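Uncharacterized protein (Escherichia coli O157:H7, PDB 4ZV9) is of unknown function but belongs to the dienelactone hydrolase family of the alpha/beta-hydrolase fold, so it is probably a hydrolase. Local coordinates at residues A[110-115]-A[141-146]; A[19-24]-A[104-109]; A[147-152]-A[167-172]; A[29-34]-A[61-66]. One frame throughout, in Å; residues are numbered along the deposited sequence.

Interaction 1: residues A[110-115]-A[141-146]; sequences AIEFMQ and VAYPEL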
loop_
_atom_site.group_PDB
_atom_site.type_symbol
_atom_site.label_atom_id
_atom_site.label_comp_id
_atom_site.label_asym_id
_atom_site.label_seq_id
_atom_site.Cartn_x
_atom_site.Cartn_y
_atom_site.Cartn_z
ATOM N N ALA A 110 -3.598 -2.294 10.919
ATOM C CA ALA A 110 -3.956 -0.982 10.382
ATOM C C ALA A 110 -5.257 -1.082 9.555
ATOM O O ALA A 110 -6.112 -0.187 9.625
ATOM C CB ALA A 110 -2.843 -0.432 9.523
ATOM N N ILE A 111 -5.419 -2.171 8.819
ATOM C CA ILE A 111 -6.664 -2.405 8.080
ATOM C C ILE A 111 -7.836 -2.449 9.071
ATOM O O ILE A 111 -8.876 -1.802 8.875
ATOM C CB ILE A 111 -6.632 -3.717 7.276
ATOM C CG1 ILE A 111 -5.606 -3.628 6.152
ATOM C CG2 ILE A 111 -8.022 -4.033 6.684
ATOM C CD1 ILE A 111 -5.302 -4.953 5.457
ATOM N N GLU A 112 -7.669 -3.216 10.135
ATOM C CA GLU A 112 -8.734 -3.373 11.121
ATOM C C GLU A 112 -9.065 -2.059 11.822
ATOM O O GLU A 112 -10.225 -1.768 12.065
ATOM C CB GLU A 112 -8.391 -4.493 12.125
ATOM C CG GLU A 112 -8.272 -5.867 11.474
ATOM C CD GLU A 112 -8.013 -6.994 12.460
ATOM O OE1 GLU A 112 -8.278 -6.808 13.685
ATOM O OE2 GLU A 112 -7.545 -8.067 11.991
ATOM N N PHE A 113 -8.032 -1.293 12.152
ATOM C CA PHE A 113 -8.195 -0.013 12.790
ATOM C C PHE A 113 -8.970 0.944 11.881
ATOM O O PHE A 113 -9.866 1.644 12.349
ATOM C CB PHE A 113 -6.819 0.575 13.153
ATOM C CG PHE A 113 -6.883 1.912 13.855
ATOM C CD1 PHE A 113 -7.217 1.997 15.190
ATOM C CD2 PHE A 113 -6.576 3.074 13.173
ATOM C CE1 PHE A 113 -7.278 3.229 15.832
ATOM C CE2 PHE A 113 -6.626 4.311 13.806
ATOM C CZ PHE A 113 -6.969 4.388 15.136
HETATM N N MSE A 114 -8.654 0.952 10.591
HETATM C CA MSE A 114 -9.338 1.841 9.648
HETATM C C MSE A 114 -10.764 1.370 9.403
HETATM O O MSE A 114 -11.624 2.173 9.050
HETATM C CB MSE A 114 -8.541 1.983 8.347
HETATM C CG MSE A 114 -7.262 2.791 8.544
HETATM SE SE MSE A 114 -7.792 4.683 8.797
HETATM C CE MSE A 114 -7.848 4.797 10.742
ATOM N N GLN A 115 -11.027 0.075 9.579
ATOM C CA GLN A 115 -12.394 -0.462 9.434
ATOM C C GLN A 115 -13.319 0.120 10.491
ATOM O O GLN A 115 -14.484 0.391 10.224
ATOM C CB GLN A 115 -12.428 -2.001 9.575
ATOM C CG GLN A 115 -12.115 -2.780 8.293
ATOM C CD GLN A 115 -11.859 -4.275 8.488
ATOM O OE1 GLN A 115 -11.566 -4.729 9.584
ATOM N NE2 GLN A 115 -11.904 -5.031 7.398
ATOM N N VAL A 141 -5.504 -12.043 0.608
ATOM C CA VAL A 141 -5.702 -13.416 1.033
ATOM C C VAL A 141 -6.391 -13.467 2.394
ATOM O O VAL A 141 -7.338 -14.220 2.594
ATOM C CB VAL A 141 -4.359 -14.185 1.103
ATOM C CG1 VAL A 141 -4.502 -15.502 1.866
ATOM C CG2 VAL A 141 -3.812 -14.430 -0.292
ATOM N N ALA A 142 -5.935 -12.645 3.327
ATOM C CA ALA A 142 -6.432 -12.698 4.702
ATOM C C ALA A 142 -7.792 -12.043 5.015
ATOM O O ALA A 142 -8.445 -12.452 5.958
ATOM C CB ALA A 142 -5.370 -12.118 5.630
ATOM N N TYR A 143 -8.189 -11.012 4.272
ATOM C CA TYR A 143 -9.400 -10.239 4.587
ATOM C C TYR A 143 -10.445 -10.310 3.485
ATOM O O TYR A 143 -10.387 -9.536 2.532
ATOM C CB TYR A 143 -9.036 -8.766 4.882
ATOM C CG TYR A 143 -8.279 -8.633 6.183
ATOM C CD1 TYR A 143 -6.901 -8.771 6.222
ATOM C CD2 TYR A 143 -8.954 -8.426 7.388
ATOM C CE1 TYR A 143 -6.211 -8.679 7.418
ATOM C CE2 TYR A 143 -8.273 -8.336 8.588
ATOM C CZ TYR A 143 -6.903 -8.468 8.596
ATOM O OH TYR A 143 -6.214 -8.393 9.778
ATOM N N PRO A 144 -11.435 -11.211 3.634
ATOM C CA PRO A 144 -12.437 -11.332 2.576
ATOM C C PRO A 144 -13.271 -10.061 2.345
ATOM O O PRO A 144 -13.808 -9.885 1.256
ATOM C CB PRO A 144 -13.309 -12.513 3.029
ATOM C CG PRO A 144 -13.013 -12.707 4.471
ATOM C CD PRO A 144 -11.610 -12.225 4.686
ATOM N N GLU A 145 -13.342 -9.179 3.338
ATOM C CA GLU A 145 -14.067 -7.912 3.204
ATOM C C GLU A 145 -13.248 -6.721 2.679
ATOM O O GLU A 145 -13.784 -5.634 2.545
ATOM C CB GLU A 145 -14.631 -7.505 4.571
ATOM C CG GLU A 145 -15.472 -8.574 5.204
ATOM C CD GLU A 145 -15.927 -8.239 6.609
ATOM O OE1 GLU A 145 -15.600 -7.140 7.137
ATOM O OE2 GLU A 145 -16.610 -9.101 7.188
ATOM N N LEU A 146 -11.964 -6.922 2.450
ATOM C CA LEU A 146 -11.099 -5.872 1.932
ATOM C C LEU A 146 -11.719 -5.350 0.640
ATOM O O LEU A 146 -12.083 -6.136 -0.249
ATOM C CB LEU A 146 -9.705 -6.438 1.677
ATOM C CG LEU A 146 -8.573 -5.487 1.277
ATOM C CD1 LEU A 146 -8.197 -4.567 2.444
ATOM C CD2 LEU A 146 -7.380 -6.288 0.835
#

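Interaction 2: residues A[19-24]-A[104-109]; sequences YPSPNG and MNDFFA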
loop_
_atom_site.group_PDB
_atom_site.type_symbol
_atom_site.label_atom_id
_atom_site.label_comp_id
_atom_site.label_asym_id
_atom_site.label_seq_id
_atom_site.Cartn_x
_atom_site.Cartn_y
_atom_site.Cartn_z
ATOM N N TYR A 19 -1.798 3.239 16.877
ATOM C CA TYR A 19 -2.950 2.338 16.862
ATOM C C TYR A 19 -2.500 0.981 17.403
ATOM O O TYR A 19 -1.306 0.676 17.379
ATOM C CB TYR A 19 -3.518 2.227 15.439
ATOM C CG TYR A 19 -2.591 1.546 14.463
ATOM C CD1 TYR A 19 -1.645 2.268 13.740
ATOM C CD2 TYR A 19 -2.639 0.168 14.280
ATOM C CE1 TYR A 19 -0.792 1.633 12.848
ATOM C CE2 TYR A 19 -1.786 -0.466 13.392
ATOM C CZ TYR A 19 -0.869 0.270 12.680
ATOM O OH TYR A 19 -0.009 -0.367 11.827
ATOM N N PRO A 20 -3.437 0.166 17.896
ATOM C CA PRO A 20 -3.031 -1.110 18.463
ATOM C C PRO A 20 -2.779 -2.222 17.450
ATOM O O PRO A 20 -3.526 -2.378 16.474
ATOM C CB PRO A 20 -4.199 -1.465 19.390
ATOM C CG PRO A 20 -5.381 -0.826 18.752
ATOM C CD PRO A 20 -4.882 0.414 18.059
ATOM N N SER A 21 -1.735 -3.002 17.712
ATOM C CA SER A 21 -1.392 -4.175 16.909
ATOM C C SER A 21 -1.028 -5.269 17.907
ATOM O O SER A 21 0.157 -5.535 18.138
ATOM C CB SER A 21 -0.229 -3.864 15.971
ATOM O OG SER A 21 0.111 -4.995 15.183
ATOM N N PRO A 22 -2.048 -5.911 18.504
ATOM C CA PRO A 22 -1.815 -6.923 19.553
ATOM C C PRO A 22 -0.991 -8.132 19.128
ATOM O O PRO A 22 -0.359 -8.761 19.975
ATOM C CB PRO A 22 -3.232 -7.335 19.990
ATOM C CG PRO A 22 -4.140 -6.904 18.894
ATOM C CD PRO A 22 -3.477 -5.773 18.173
ATOM N N ASN A 23 -0.994 -8.465 17.840
ATOM C CA ASN A 23 -0.216 -9.600 17.332
ATOM C C ASN A 23 1.023 -9.138 16.577
ATOM O O ASN A 23 1.705 -9.930 15.948
ATOM C CB ASN A 23 -1.096 -10.433 16.416
ATOM C CG ASN A 23 -2.349 -10.902 17.115
ATOM O OD1 ASN A 23 -3.450 -10.629 16.663
ATOM N ND2 ASN A 23 -2.189 -11.559 18.248
ATOM N N GLY A 24 1.315 -7.847 16.669
ATOM C CA GLY A 24 2.481 -7.270 16.036
ATOM C C GLY A 24 3.333 -6.594 17.089
ATOM O O GLY A 24 3.724 -7.228 18.069
HETATM N N MSE A 104 4.209 -7.738 9.361
HETATM C CA MSE A 104 3.043 -7.916 8.498
HETATM C C MSE A 104 1.787 -7.700 9.301
HETATM O O MSE A 104 0.862 -7.034 8.838
HETATM C CB MSE A 104 3.040 -9.312 7.885
HETATM C CG MSE A 104 1.822 -9.518 7.003
HETATM SE SE MSE A 104 1.795 -11.398 6.407
HETATM C CE MSE A 104 1.366 -12.239 8.149
ATOM N N ASN A 105 1.749 -8.239 10.517
ATOM C CA ASN A 105 0.590 -8.058 11.396
ATOM C C ASN A 105 0.265 -6.600 11.708
ATOM O O ASN A 105 -0.902 -6.259 11.902
ATOM C CB ASN A 105 0.722 -8.886 12.675
ATOM C CG ASN A 105 0.478 -10.380 12.428
ATOM O OD1 ASN A 105 -0.018 -10.772 11.376
ATOM N ND2 ASN A 105 0.839 -11.206 13.389
ATOM N N ASP A 106 1.290 -5.755 11.784
ATOM C CA ASP A 106 1.083 -4.340 12.015
ATOM C C ASP A 106 0.259 -3.757 10.891
ATOM O O ASP A 106 -0.591 -2.902 11.129
ATOM C CB ASP A 106 2.421 -3.576 12.122
ATOM C CG ASP A 106 3.168 -3.849 13.423
ATOM O OD1 ASP A 106 2.585 -4.392 14.389
ATOM O OD2 ASP A 106 4.383 -3.533 13.466
ATOM N N PHE A 107 0.531 -4.166 9.656
ATOM C CA PHE A 107 -0.228 -3.653 8.514
ATOM C C PHE A 107 -1.643 -4.212 8.479
ATOM O O PHE A 107 -2.588 -3.497 8.149
ATOM C CB PHE A 107 0.529 -3.869 7.196
ATOM C CG PHE A 107 1.823 -3.112 7.131
ATOM C CD1 PHE A 107 1.817 -1.749 6.947
ATOM C CD2 PHE A 107 3.038 -3.757 7.301
ATOM C CE1 PHE A 107 2.991 -1.034 6.939
ATOM C CE2 PHE A 107 4.217 -3.047 7.298
ATOM C CZ PHE A 107 4.200 -1.683 7.110
ATOM N N PHE A 108 -1.794 -5.477 8.861
ATOM C CA PHE A 108 -3.116 -6.094 8.982
ATOM C C PHE A 108 -3.921 -5.365 10.062
ATOM O O PHE A 108 -5.094 -5.055 9.863
ATOM C CB PHE A 108 -2.977 -7.587 9.311
ATOM C CG PHE A 108 -2.556 -8.456 8.140
ATOM C CD1 PHE A 108 -2.150 -7.912 6.926
ATOM C CD2 PHE A 108 -2.461 -9.829 8.302
ATOM C CE1 PHE A 108 -1.735 -8.728 5.871
ATOM C CE2 PHE A 108 -2.059 -10.654 7.250
ATOM C CZ PHE A 108 -1.682 -10.097 6.038
ATOM N N ALA A 109 -3.272 -5.038 11.180
ATOM C CA ALA A 109 -3.924 -4.315 12.270
ATOM C C ALA A 109 -4.358 -2.902 11.823
ATOM O O ALA A 109 -5.360 -2.381 12.289
ATOM C CB ALA A 109 -3.003 -4.221 13.471
HETATM O O HOH W 1 -5.776 -2.292 14.957
#

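Interaction 3: residues A[147-152]-A[167-172]; sequences ACAVPF and APLLLH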
loop_
_atom_site.group_PDB
_atom_site.type_symbol
_atom_site.label_atom_id
_atom_site.label_comp_id
_atom_site.label_asym_id
_atom_site.label_seq_id
_atom_site.Cartn_x
_atom_site.Cartn_y
_atom_site.Cartn_z
ATOM N N ALA A 147 -11.890 -4.037 0.549
ATOM C CA ALA A 147 -12.574 -3.443 -0.603
ATOM C C ALA A 147 -11.806 -3.574 -1.928
ATOM O O ALA A 147 -12.414 -3.739 -2.982
ATOM C CB ALA A 147 -12.893 -1.988 -0.318
ATOM N N CYS A 148 -10.482 -3.473 -1.870
ATOM C CA CYS A 148 -9.635 -3.632 -3.049
ATOM C C CYS A 148 -8.172 -3.672 -2.610
ATOM O O CYS A 148 -7.841 -3.290 -1.483
ATOM C CB CYS A 148 -9.847 -2.497 -4.062
ATOM S SG CYS A 148 -9.465 -0.835 -3.422
ATOM N N ALA A 149 -7.313 -4.171 -3.488
ATOM C CA ALA A 149 -5.873 -4.230 -3.225
ATOM C C ALA A 149 -5.112 -3.861 -4.487
ATOM O O ALA A 149 -5.453 -4.330 -5.590
ATOM C CB ALA A 149 -5.474 -5.608 -2.750
ATOM N N VAL A 150 -4.073 -3.052 -4.330
ATOM C CA VAL A 150 -3.297 -2.555 -5.457
ATOM C C VAL A 150 -1.793 -2.720 -5.206
ATOM O O VAL A 150 -1.130 -1.799 -4.726
ATOM C CB VAL A 150 -3.635 -1.079 -5.753
ATOM C CG1 VAL A 150 -2.953 -0.611 -7.024
ATOM C CG2 VAL A 150 -5.137 -0.886 -5.872
ATOM N N PRO A 151 -1.255 -3.917 -5.493
ATOM C CA PRO A 151 0.175 -4.122 -5.316
ATOM C C PRO A 151 1.018 -3.563 -6.464
ATOM O O PRO A 151 0.743 -3.862 -7.634
ATOM C CB PRO A 151 0.309 -5.648 -5.283
ATOM C CG PRO A 151 -0.877 -6.147 -6.036
ATOM C CD PRO A 151 -1.971 -5.190 -5.676
ATOM N N PHE A 152 2.010 -2.732 -6.123
ATOM C CA PHE A 152 2.991 -2.272 -7.095
ATOM C C PHE A 152 4.236 -3.156 -6.972
ATOM O O PHE A 152 4.875 -3.212 -5.899
ATOM C CB PHE A 152 3.413 -0.842 -6.845
ATOM C CG PHE A 152 2.422 0.201 -7.275
ATOM C CD1 PHE A 152 1.273 0.435 -6.546
ATOM C CD2 PHE A 152 2.714 1.044 -8.335
ATOM C CE1 PHE A 152 0.396 1.445 -6.906
ATOM C CE2 PHE A 152 1.845 2.048 -8.704
ATOM C CZ PHE A 152 0.674 2.244 -7.991
ATOM N N ALA A 167 -11.059 -9.419 -2.548
ATOM C CA ALA A 167 -10.800 -8.051 -2.962
ATOM C C ALA A 167 -10.365 -7.995 -4.428
ATOM O O ALA A 167 -9.452 -8.719 -4.833
ATOM C CB ALA A 167 -9.703 -7.440 -2.100
ATOM N N PRO A 168 -11.010 -7.117 -5.218
ATOM C CA PRO A 168 -10.572 -6.874 -6.594
ATOM C C PRO A 168 -9.132 -6.379 -6.616
ATOM O O PRO A 168 -8.796 -5.448 -5.878
ATOM C CB PRO A 168 -11.523 -5.778 -7.080
ATOM C CG PRO A 168 -12.758 -5.986 -6.279
ATOM C CD PRO A 168 -12.287 -6.438 -4.923
ATOM N N LEU A 169 -8.309 -7.010 -7.445
ATOM C CA LEU A 169 -6.864 -6.741 -7.501
ATOM C C LEU A 169 -6.447 -5.952 -8.722
ATOM O O LEU A 169 -6.811 -6.311 -9.851
ATOM C CB LEU A 169 -6.104 -8.062 -7.556
ATOM C CG LEU A 169 -5.960 -8.858 -6.272
ATOM C CD1 LEU A 169 -5.539 -10.279 -6.620
ATOM C CD2 LEU A 169 -4.935 -8.187 -5.384
ATOM N N LEU A 170 -5.674 -4.898 -8.502
ATOM C CA LEU A 170 -5.080 -4.135 -9.588
ATOM C C LEU A 170 -3.588 -4.298 -9.396
ATOM O O LEU A 170 -3.030 -3.776 -8.431
ATOM C CB LEU A 170 -5.478 -2.657 -9.545
ATOM C CG LEU A 170 -4.752 -1.756 -10.549
ATOM C CD1 LEU A 170 -5.025 -2.167 -11.994
ATOM C CD2 LEU A 170 -5.156 -0.310 -10.326
ATOM N N LEU A 171 -2.931 -5.007 -10.313
ATOM C CA LEU A 171 -1.506 -5.265 -10.166
ATOM C C LEU A 171 -0.657 -4.505 -11.193
ATOM O O LEU A 171 -0.942 -4.530 -12.393
ATOM C CB LEU A 171 -1.210 -6.761 -10.255
ATOM C CG LEU A 171 -2.060 -7.643 -9.333
ATOM C CD1 LEU A 171 -3.243 -8.233 -10.093
ATOM C CD2 LEU A 171 -1.249 -8.773 -8.740
ATOM N N HIS A 172 0.365 -3.817 -10.700
ATOM C CA HIS A 172 1.297 -3.083 -11.563
ATOM C C HIS A 172 2.657 -3.775 -11.548
ATOM O O HIS A 172 3.266 -3.944 -10.477
ATOM C CB HIS A 172 1.477 -1.654 -11.067
ATOM C CG HIS A 172 0.202 -0.895 -10.910
ATOM N ND1 HIS A 172 -0.511 -0.405 -11.985
ATOM C CD2 HIS A 172 -0.475 -0.512 -9.801
ATOM C CE1 HIS A 172 -1.580 0.236 -11.544
ATOM N NE2 HIS A 172 -1.576 0.193 -10.220
#

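Interaction 4: residues A[29-34]-A[61-66]; sequences RGYLVK and VARRVA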
loop_
_atom_site.group_PDB
_atom_site.type_symbol
_atom_site.label_atom_id
_atom_site.label_comp_id
_atom_site.label_asym_id
_atom_site.label_seq_id
_atom_site.Cartn_x
_atom_site.Cartn_y
_atom_site.Cartn_z
ATOM N N ARG A 29 3.004 3.387 15.526
ATOM C CA ARG A 29 2.905 4.743 15.001
ATOM C C ARG A 29 2.576 4.698 13.515
ATOM O O ARG A 29 3.098 3.849 12.785
ATOM C CB ARG A 29 4.246 5.427 15.210
ATOM C CG ARG A 29 4.469 6.756 14.502
ATOM C CD ARG A 29 5.838 7.297 14.896
ATOM N NE ARG A 29 6.314 8.407 14.069
ATOM C CZ ARG A 29 6.173 9.700 14.371
ATOM N NH1 ARG A 29 5.528 10.086 15.459
ATOM N NH2 ARG A 29 6.672 10.619 13.557
ATOM N N GLY A 30 1.726 5.613 13.071
ATOM C CA GLY A 30 1.364 5.730 11.672
ATOM C C GLY A 30 1.092 7.175 11.273
ATOM O O GLY A 30 0.766 8.007 12.120
ATOM N N TYR A 31 1.264 7.463 9.989
ATOM C CA TYR A 31 0.984 8.766 9.410
ATOM C C TYR A 31 -0.425 8.715 8.826
ATOM O O TYR A 31 -0.693 7.963 7.866
ATOM C CB TYR A 31 2.023 9.052 8.335
ATOM C CG TYR A 31 1.982 10.428 7.690
ATOM C CD1 TYR A 31 2.187 11.583 8.435
ATOM C CD2 TYR A 31 1.840 10.557 6.311
ATOM C CE1 TYR A 31 2.227 12.828 7.819
ATOM C CE2 TYR A 31 1.884 11.796 5.694
ATOM C CZ TYR A 31 2.046 12.921 6.439
ATOM O OH TYR A 31 2.074 14.149 5.804
ATOM N N LEU A 32 -1.347 9.445 9.440
ATOM C CA LEU A 32 -2.739 9.461 9.027
ATOM C C LEU A 32 -3.038 10.763 8.276
ATOM O O LEU A 32 -2.822 11.842 8.832
ATOM C CB LEU A 32 -3.640 9.386 10.266
ATOM C CG LEU A 32 -5.165 9.368 10.052
ATOM C CD1 LEU A 32 -5.596 8.039 9.474
ATOM C CD2 LEU A 32 -5.880 9.586 11.383
ATOM N N VAL A 33 -3.554 10.670 7.044
ATOM C CA VAL A 33 -3.892 11.860 6.276
ATOM C C VAL A 33 -5.346 11.801 5.819
ATOM O O VAL A 33 -5.764 10.806 5.229
ATOM C CB VAL A 33 -3.004 12.038 5.028
ATOM C CG1 VAL A 33 -3.145 13.463 4.498
ATOM C CG2 VAL A 33 -1.543 11.768 5.352
ATOM N N LYS A 34 -6.102 12.872 6.069
ATOM C CA LYS A 34 -7.519 12.957 5.698
ATOM C C LYS A 34 -7.761 14.125 4.759
ATOM O O LYS A 34 -7.008 15.106 4.789
ATOM C CB LYS A 34 -8.369 13.271 6.926
ATOM C CG LYS A 34 -8.247 12.319 8.081
ATOM C CD LYS A 34 -8.931 12.888 9.318
ATOM C CE LYS A 34 -8.814 11.901 10.463
ATOM N NZ LYS A 34 -9.268 12.459 11.761
ATOM N N VAL A 61 2.944 9.818 -0.709
ATOM C CA VAL A 61 1.913 8.996 -1.340
ATOM C C VAL A 61 0.631 9.026 -0.502
ATOM O O VAL A 61 -0.467 9.115 -1.050
ATOM C CB VAL A 61 2.402 7.560 -1.595
ATOM C CG1 VAL A 61 1.253 6.667 -2.049
ATOM C CG2 VAL A 61 3.501 7.580 -2.640
ATOM N N ALA A 62 0.780 8.970 0.820
ATOM C CA ALA A 62 -0.370 9.046 1.711
ATOM C C ALA A 62 -1.123 10.350 1.487
ATOM O O ALA A 62 -2.364 10.357 1.428
ATOM C CB ALA A 62 0.049 8.877 3.150
ATOM N N ARG A 63 -0.398 11.446 1.337
ATOM C CA ARG A 63 -1.026 12.725 1.048
ATOM C C ARG A 63 -1.719 12.729 -0.325
ATOM O O ARG A 63 -2.803 13.299 -0.461
ATOM C CB ARG A 63 -0.033 13.873 1.160
ATOM C CG ARG A 63 0.488 14.097 2.574
ATOM C CD ARG A 63 1.268 15.405 2.692
ATOM N NE ARG A 63 2.495 15.423 1.904
ATOM C CZ ARG A 63 3.682 15.004 2.323
ATOM N NH1 ARG A 63 3.846 14.465 3.532
ATOM N NH2 ARG A 63 4.725 15.096 1.513
ATOM N N ARG A 64 -1.137 12.058 -1.317
ATOM C CA ARG A 64 -1.784 11.949 -2.646
ATOM C C ARG A 64 -3.116 11.199 -2.546
ATOM O O ARG A 64 -4.078 11.553 -3.214
ATOM C CB ARG A 64 -0.895 11.238 -3.651
ATOM C CG ARG A 64 0.453 11.916 -3.867
ATOM C CD ARG A 64 1.319 11.124 -4.832
ATOM N NE ARG A 64 2.724 11.427 -4.631
ATOM C CZ ARG A 64 3.720 10.903 -5.325
ATOM N NH1 ARG A 64 3.473 10.073 -6.338
ATOM N NH2 ARG A 64 4.974 11.240 -5.021
ATOM N N VAL A 65 -3.157 10.168 -1.713
ATOM C CA VAL A 65 -4.381 9.433 -1.478
ATOM C C VAL A 65 -5.453 10.324 -0.850
ATOM O O VAL A 65 -6.628 10.275 -1.242
ATOM C CB VAL A 65 -4.131 8.186 -0.597
ATOM C CG1 VAL A 65 -5.443 7.517 -0.216
ATOM C CG2 VAL A 65 -3.236 7.202 -1.347
ATOM N N ALA A 66 -5.065 11.123 0.134
ATOM C CA ALA A 66 -6.007 12.035 0.768
ATOM C C ALA A 66 -6.478 13.113 -0.211
ATOM O O ALA A 66 -7.630 13.533 -0.153
ATOM C CB ALA A 66 -5.401 12.665 2.022
#

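Interaction 1: residues A[110-115]-A[141-146]
E112 and Y143 both hold CG anti to the carbonyl carbon (chi1 -63° and -69°), and E112 runs extended beyond CG, so a carboxylate on helix 100-116 meets a phenol just past the end of helix 132-142. In this alpha/beta-hydrolase fold the two segments lie on the same face of the central sheet, with I111 and L146 both resting on I126 of strand 123-128. The side chains cross at about a right angle and join at their tips: Y143 OH donates to E112 OE2 over 2.6 Å, on the anti lone pair of that oxygen. OE2 lies at the ring edge, near its plane, but the carboxylate itself is turned 66° from the ring. The same oxygen is also hydrogen-bonded to a glycerol, probably from the crystallisation liquor, and F108 meets the Y143 ring edge-to-face. On the buried side I111 CD1 touches Y143 CD1 at 4.2 Å and, crossing L146 at about a right angle, L146 CD1 at the same distance of 4.2 Å. Y143 and L146, the first and last residues of a type I turn, both touch the helix; L146 N donates to Y143 O at 3.1 Å.

Interaction 2: residues A[19-24]-A[104-109]
Y19 turns the edge of its ring, not a face, to helix 100-116, with CG in the crowded position between backbone N and carbonyl carbon (chi1 67°). D106 O and A109 CB both lie at that edge in the ring plane; CE2 packs on A109 CB at 3.9 Å. At the tip, Y19 OH donates to D106 O over 2.7 Å, from well above the carbonyl plane. S21, with OG anti to its backbone N, points the hydroxyl at the same residue from the next position on this side of the strand: OG donates to D106 OD1 over 2.7 Å on the anti lone pair. D106 OD2 is hydrogen-bonded to H25 ND1, so both carboxylate oxygens are engaged. Beyond S21 the chain folds into a type I turn to G24, whose CA comes within 3.3 Å of D106 OD1. The N105 amide reaches out in its own plane, and ND2 donates to N23 O over 3.0 Å at a nearly straight 169°. At the other end a water donates to both P20 O and A109 O, at 2.7 Å each. Strand 19-21 crosses the helix at 131° and is part of strand 12-21, at one end of the mixed sheet, beside strand 28-35, whose V28 touches Y19, S21 and D106; F107 and F108 pack on helix 132-142.

Interaction 3: residues A[147-152]-A[167-172]
A149, P151, L169 and L171 form an apolar face along parallel strands 148-151 and 169-174 of the alpha/beta-hydrolase fold, the first at one end of the mixed sheet. L169 CD2 sits against A149 CB at 3.7 Å, and P151 CG against L171 CD2 at 3.8 Å; helices 132-142 and 184-193 lie over this side. On the other face V150 and L170 run side by side, their CG1 and CD2 4.0 Å apart. Further along, F152 and H172 also point the same way, and H172 CD2 stands 3.4 Å above the centre of the F152 ring. The two rings are oblique, planes 36° apart. F152 also meets F129, next to the modified C130, which is consistent with the nucleophile elbow of this family. V150 CG1 touches the H172 ring at its edge, while the polar atoms of H172 are taken up outside the pair: ND1 is hydrogen-bonded to Y203 OH and NE2 to T230 OG1 of helix 220-237, fixing the ring's rotation. The backbones are joined by A149 N to P168 O (3.1 Å) and L170 N to A149 O (3.0 Å). P151 has no N-H to offer L170 O, but its own carbonyl accepts: H172 N reaches P151 O over 3.1 Å at 177°.

Interaction 4: residues A[29-34]-A[61-66]
V33 is the bump here, and the hollow is the shallow groove that A62 and A66 leave on helix 56-67. Its two methyls part around one helical turn: CG2 rests on A62 CB at 4.0 Å, while CG1 presses on A66 CB at 3.4 Å, tighter than usual van der Waals contact. The axes of 29-34 and 61-66 approach to 7.3 Å, consistent with the small alanine methyls between them, and A66 CB touches the backbone of K34, C to CB 3.9 Å. Two residues earlier on the same face, Y31, with CG anti to its backbone N, sets the edge of its ring against the A62 methyl next to V33 CG2, CD2 to A62 CB 4.0 Å. R63 bends at chi3 (-65°), bringing its guanidinium nearly perpendicular to the Y31 ring. NH1 donates in the guanidinium plane to Y31 OH, at 2.9 Å and 159°. The buried charge is held by D60, in a salt bridge to NH2, and by V5 O, hydrogen-bonded to NE. I12 of strand 12-21 packs on V33, R63 and A66. Strand and helix run 24° from parallel, a helix layered on the central sheet as in the three-layer alpha/beta-hydrolase fold.

Overall arrangement
Interactions 1 and 2 lie about 11 Å apart between centres and share helix 100-116: residues 104-109 meet strand 12-21, residues 110-115 the turn after helix 132-142. That helix leads into strand 148-151, where interaction 3 lies about 13 Å between centres from interaction 1; L146 O touches A167 CB. Interaction 4, about 18 Å between centres from interactions 2 and 3, lies with helix 56-67 on the other face of the mixed sheet, nested in the loop closed by interaction 2. M114 links it to interaction 1 by touching L32. Interactions 4, 1 and 3 follow in series; 2 and 4 join helices to adjacent strands from two faces, 3 joins strands at the other end.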